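Local coordinates for putative branched chain amino acid ABC transporter, periplasmic amino acid-binding protein (Brucella ovis, PDB 4XFK) that probably serves as the periplasmic amino-acid-binding component of an ABC transport system for branched-chain and related amino acids, at residues G261-A272 against M354-I365. The protein carries 1 engineered substitution. Numbering follows the deposited sequence.
Sequences GHIVSTPFNPEA and MVVQEVSKKARI
M354 folds its bent side chain back over the first segment, where SD rides beside the ring of P267 and CE makes van der Waals contact with S265 OG (3.4 Å), a hydroxyl hydrogen-bonded to T144. Strands 354-360 and 263-266 run antiparallel, their axes 4.6 Å apart, and the paired residues begin with V355 opposite T266. These two form a hydrogen-bonded pair, and the CG1 methyl of V355 packs on A272 CB (3.8 Å). V356, in a non-hydrogen-bonded pair with S265, splits its methyls between I263 CG2 and the serine side chain.

Q357 is the polar hub. With CG anti to its carbonyl carbon (chi1 -59°), the extended chain carries its amide into the curve of backbone from T266 to N269. Its NE2 donates to T266 OG1 (2.9 Å), which lies in the amide plane, and to V355 O. That carbonyl is thus gripped twice, by T266 N from one face and by the glutamine amide from the other. T266 OG1 in turn accepts from F268 N, closing an ST turn. An N-H of N269 ND2 makes a nearly straight bond to Q357 OE1 (2.8 Å), arriving above the glutamine carbonyl plane, with the two amides nearly perpendicular; ND2 also bonds to F374 O. Together the bonds to Q357 hold its amide in a fixed rotation.

E358 lays CB against I263 CD1, and V359 exchanges backbone bonds with G261 and H262. Past the turn at 360-363, the backbone N of R364 donates a hydrogen bond to E271 OE1 (2.8 Å), from above the carboxylate plane, while a water bridges E271 OE2 to R364 NE. I365 CG1 finally rests on P270. This pairing joins the parallel run ending 215-218, 240-243, 263-266 to antiparallel strand 350-360, making the mixed sheet of one lobe of a leucine-binding-type periplasmic protein.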
loop_
_atom_site.group_PDB
_atom_site.type_symbol
_atom_site.label_atom_id
_atom_site.label_comp_id
_atom_site.label_asym_id
_atom_site.label_seq_id
_atom_site.Cartn_x
_atom_site.Cartn_y
_atom_site.Cartn_z
ATOM N N GLY A 261 -17.841 -10.300 9.170
ATOM C CA GLY A 261 -17.605 -9.283 10.176
ATOM C C GLY A 261 -16.181 -8.812 10.392
ATOM O O GLY A 261 -15.949 -7.910 11.193
ATOM N N HIS A 262 -15.215 -9.423 9.711
ATOM C CA HIS A 262 -13.843 -8.919 9.767
ATOM C C HIS A 262 -13.733 -7.624 8.980
ATOM O O HIS A 262 -14.561 -7.347 8.105
ATOM C CB HIS A 262 -12.853 -9.973 9.283
ATOM C CG HIS A 262 -12.923 -11.235 10.073
ATOM N ND1 HIS A 262 -12.292 -11.386 11.289
ATOM C CD2 HIS A 262 -13.594 -12.390 9.848
ATOM C CE1 HIS A 262 -12.558 -12.588 11.772
ATOM N NE2 HIS A 262 -13.351 -13.212 10.921
ATOM N N ILE A 263 -12.714 -6.834 9.300
ATOM C CA ILE A 263 -12.649 -5.449 8.862
ATOM C C ILE A 263 -11.316 -5.121 8.195
ATOM O O ILE A 263 -10.261 -5.631 8.586
ATOM C CB ILE A 263 -12.836 -4.492 10.081
ATOM C CG1 ILE A 263 -14.058 -4.883 10.928
ATOM C CG2 ILE A 263 -12.943 -3.031 9.649
ATOM C CD1 ILE A 263 -15.385 -4.720 10.205
ATOM N N VAL A 264 -11.367 -4.260 7.187
ATOM C CA VAL A 264 -10.160 -3.748 6.543
ATOM C C VAL A 264 -10.394 -2.277 6.207
ATOM O O VAL A 264 -11.532 -1.868 5.979
ATOM C CB VAL A 264 -9.810 -4.567 5.268
ATOM C CG1 VAL A 264 -10.823 -4.318 4.151
ATOM C CG2 VAL A 264 -8.379 -4.296 4.784
ATOM N N SER A 265 -9.330 -1.477 6.220
ATOM C CA SER A 265 -9.388 -0.102 5.733
ATOM C C SER A 265 -8.405 0.024 4.577
ATOM O O SER A 265 -7.225 -0.320 4.726
ATOM C CB SER A 265 -9.025 0.880 6.838
ATOM O OG SER A 265 -9.119 2.204 6.339
ATOM N N THR A 266 -8.900 0.473 3.422
ATOM C CA THR A 266 -8.077 0.570 2.210
ATOM C C THR A 266 -8.455 1.819 1.414
ATOM O O THR A 266 -9.464 2.451 1.710
ATOM C CB THR A 266 -8.255 -0.649 1.271
ATOM O OG1 THR A 266 -9.432 -0.457 0.488
ATOM C CG2 THR A 266 -8.305 -1.966 2.021
ATOM N N PRO A 267 -7.651 2.181 0.396
ATOM C CA PRO A 267 -8.005 3.362 -0.400
ATOM C C PRO A 267 -9.168 3.162 -1.379
ATOM O O PRO A 267 -9.455 4.081 -2.144
ATOM C CB PRO A 267 -6.724 3.638 -1.206
ATOM C CG PRO A 267 -5.638 2.907 -0.503
ATOM C CD PRO A 267 -6.281 1.712 0.104
ATOM N N PHE A 268 -9.831 2.011 -1.369
ATOM C CA PHE A 268 -10.789 1.722 -2.433
ATOM C C PHE A 268 -11.801 0.634 -2.079
ATOM O O PHE A 268 -11.492 -0.322 -1.359
ATOM C CB PHE A 268 -10.027 1.304 -3.698
ATOM C CG PHE A 268 -10.918 0.846 -4.822
ATOM C CD1 PHE A 268 -11.626 1.764 -5.583
ATOM C CD2 PHE A 268 -11.054 -0.503 -5.109
ATOM C CE1 PHE A 268 -12.457 1.342 -6.622
ATOM C CE2 PHE A 268 -11.884 -0.930 -6.146
ATOM C CZ PHE A 268 -12.580 -0.005 -6.894
ATOM N N ASN A 269 -13.009 0.775 -2.610
ATOM C CA ASN A 269 -13.940 -0.335 -2.667
ATOM C C ASN A 269 -14.804 -0.091 -3.900
ATOM O O ASN A 269 -15.158 1.049 -4.175
ATOM C CB ASN A 269 -14.779 -0.404 -1.380
ATOM C CG ASN A 269 -15.799 -1.518 -1.407
ATOM O OD1 ASN A 269 -16.822 -1.410 -2.076
ATOM N ND2 ASN A 269 -15.533 -2.594 -0.671
ATOM N N PRO A 270 -15.127 -1.147 -4.661
ATOM C CA PRO A 270 -15.919 -0.953 -5.884
ATOM C C PRO A 270 -17.232 -0.185 -5.685
ATOM O O PRO A 270 -17.667 0.486 -6.620
ATOM C CB PRO A 270 -16.230 -2.383 -6.330
ATOM C CG PRO A 270 -15.107 -3.192 -5.796
ATOM C CD PRO A 270 -14.689 -2.546 -4.502
ATOM N N GLU A 271 -17.852 -0.299 -4.508
ATOM C CA GLU A 271 -19.144 0.340 -4.232
ATOM C C GLU A 271 -19.031 1.609 -3.403
ATOM O O GLU A 271 -20.047 2.140 -2.954
ATOM C CB GLU A 271 -20.049 -0.580 -3.417
ATOM C CG GLU A 271 -20.279 -1.958 -3.945
ATOM C CD GLU A 271 -21.139 -2.763 -2.989
ATOM O OE1 GLU A 271 -20.675 -3.820 -2.519
ATOM O OE2 GLU A 271 -22.274 -2.327 -2.694
ATOM N N ALA A 272 -17.814 2.080 -3.158
ATOM C CA ALA A 272 -17.633 3.191 -2.229
ATOM C C ALA A 272 -17.812 4.564 -2.860
ATOM O O ALA A 272 -18.047 5.537 -2.152
ATOM C CB ALA A 272 -16.291 3.095 -1.519
ATOM N N MET A 354 -9.920 7.153 2.534
ATOM C CA MET A 354 -9.835 5.777 3.005
ATOM C C MET A 354 -11.232 5.229 3.257
ATOM O O MET A 354 -12.107 5.930 3.756
ATOM C CB MET A 354 -8.999 5.700 4.283
ATOM C CG MET A 354 -7.510 5.949 4.059
ATOM S SD MET A 354 -6.698 4.647 3.085
ATOM C CE MET A 354 -6.604 3.344 4.311
ATOM N N VAL A 355 -11.431 3.967 2.911
ATOM C CA VAL A 355 -12.725 3.326 3.039
ATOM C C VAL A 355 -12.607 2.144 3.975
ATOM O O VAL A 355 -11.822 1.223 3.735
ATOM C CB VAL A 355 -13.201 2.805 1.674
ATOM C CG1 VAL A 355 -14.641 2.321 1.760
ATOM C CG2 VAL A 355 -13.065 3.886 0.649
ATOM N N VAL A 356 -13.396 2.167 5.043
ATOM C CA VAL A 356 -13.423 1.061 5.987
ATOM C C VAL A 356 -14.553 0.114 5.594
ATOM O O VAL A 356 -15.666 0.552 5.292
ATOM C CB VAL A 356 -13.560 1.547 7.440
ATOM C CG1 VAL A 356 -13.216 0.416 8.386
ATOM C CG2 VAL A 356 -12.624 2.732 7.676
ATOM N N GLN A 357 -14.238 -1.180 5.584
ATOM C CA GLN A 357 -15.067 -2.197 4.945
ATOM C C GLN A 357 -15.223 -3.423 5.835
ATOM O O GLN A 357 -14.287 -3.795 6.559
ATOM C CB GLN A 357 -14.421 -2.634 3.630
ATOM C CG GLN A 357 -14.224 -1.509 2.620
ATOM C CD GLN A 357 -13.078 -1.773 1.669
ATOM O OE1 GLN A 357 -13.138 -2.693 0.853
ATOM N NE2 GLN A 357 -12.025 -0.962 1.762
ATOM N N GLU A 358 -16.391 -4.061 5.761
ATOM C CA GLU A 358 -16.662 -5.274 6.530
ATOM C C GLU A 358 -16.917 -6.449 5.596
ATOM O O GLU A 358 -17.458 -6.272 4.508
ATOM C CB GLU A 358 -17.873 -5.064 7.437
ATOM C CG GLU A 358 -19.170 -4.775 6.684
ATOM C CD GLU A 358 -20.346 -4.555 7.604
ATOM O OE1 GLU A 358 -20.769 -5.524 8.263
ATOM O OE2 GLU A 358 -20.845 -3.414 7.662
ATOM N N VAL A 359 -16.530 -7.649 6.015
ATOM C CA VAL A 359 -16.837 -8.839 5.230
ATOM C C VAL A 359 -18.312 -9.193 5.423
ATOM O O VAL A 359 -18.767 -9.391 6.553
ATOM C CB VAL A 359 -15.941 -10.017 5.632
ATOM C CG1 VAL A 359 -16.280 -11.247 4.800
ATOM C CG2 VAL A 359 -14.467 -9.628 5.469
ATOM N N SER A 360 -19.052 -9.260 4.318
ATOM C CA SER A 360 -20.506 -9.349 4.365
ATOM C C SER A 360 -21.051 -9.993 3.101
ATOM O O SER A 360 -20.493 -9.819 2.019
ATOM C CB SER A 360 -21.106 -7.949 4.507
ATOM O OG SER A 360 -22.520 -7.977 4.380
ATOM N N LYS A 361 -22.154 -10.721 3.237
ATOM C CA LYS A 361 -22.826 -11.292 2.079
ATOM C C LYS A 361 -23.479 -10.199 1.244
ATOM O O LYS A 361 -23.863 -10.435 0.097
ATOM C CB LYS A 361 -23.888 -12.301 2.510
ATOM C CG LYS A 361 -23.332 -13.606 3.031
ATOM C CD LYS A 361 -24.464 -14.572 3.317
ATOM C CE LYS A 361 -23.948 -15.909 3.797
ATOM N NZ LYS A 361 -25.079 -16.853 3.967
ATOM N N LYS A 362 -23.616 -9.008 1.819
ATOM C CA LYS A 362 -24.254 -7.899 1.119
ATOM C C LYS A 362 -23.352 -7.273 0.050
ATOM O O LYS A 362 -23.837 -6.545 -0.803
ATOM C CB LYS A 362 -24.707 -6.825 2.108
ATOM C CG LYS A 362 -25.822 -7.265 3.052
ATOM C CD LYS A 362 -26.093 -6.206 4.116
ATOM C CE LYS A 362 -27.161 -6.663 5.103
ATOM N NZ LYS A 362 -26.799 -7.945 5.776
ATOM N N ALA A 363 -22.049 -7.548 0.090
ATOM C CA ALA A 363 -21.124 -6.958 -0.876
ATOM C C ALA A 363 -21.461 -7.403 -2.292
ATOM O O ALA A 363 -21.717 -8.580 -2.527
ATOM C CB ALA A 363 -19.697 -7.341 -0.531
ATOM N N ARG A 364 -21.453 -6.462 -3.232
ATOM C CA ARG A 364 -21.740 -6.777 -4.629
ATOM C C ARG A 364 -20.643 -7.634 -5.259
ATOM O O ARG A 364 -20.929 -8.618 -5.944
ATOM C CB ARG A 364 -21.923 -5.502 -5.446
ATOM C CG ARG A 364 -22.239 -5.764 -6.914
ATOM C CD ARG A 364 -22.775 -4.521 -7.590
ATOM N NE ARG A 364 -23.969 -4.036 -6.911
ATOM C CZ ARG A 364 -25.200 -4.476 -7.159
ATOM N NH1 ARG A 364 -25.402 -5.412 -8.082
ATOM N NH2 ARG A 364 -26.232 -3.979 -6.487
ATOM N N ILE A 365 -19.388 -7.245 -5.035
ATOM C CA ILE A 365 -18.243 -7.968 -5.567
ATOM C C ILE A 365 -17.756 -8.937 -4.494
ATOM O O ILE A 365 -17.318 -8.519 -3.417
ATOM C CB ILE A 365 -17.104 -7.001 -5.954
ATOM C CG1 ILE A 365 -17.571 -5.998 -7.016
ATOM C CG2 ILE A 365 -15.875 -7.773 -6.417
ATOM C CD1 ILE A 365 -18.195 -6.628 -8.215
HETATM O O HOH W 1 -24.090 -3.960 -1.724
HETATM O O HOH W 2 -18.565 -4.702 -3.951
HETATM O O HOH W 3 -23.671 -1.788 -5.299
#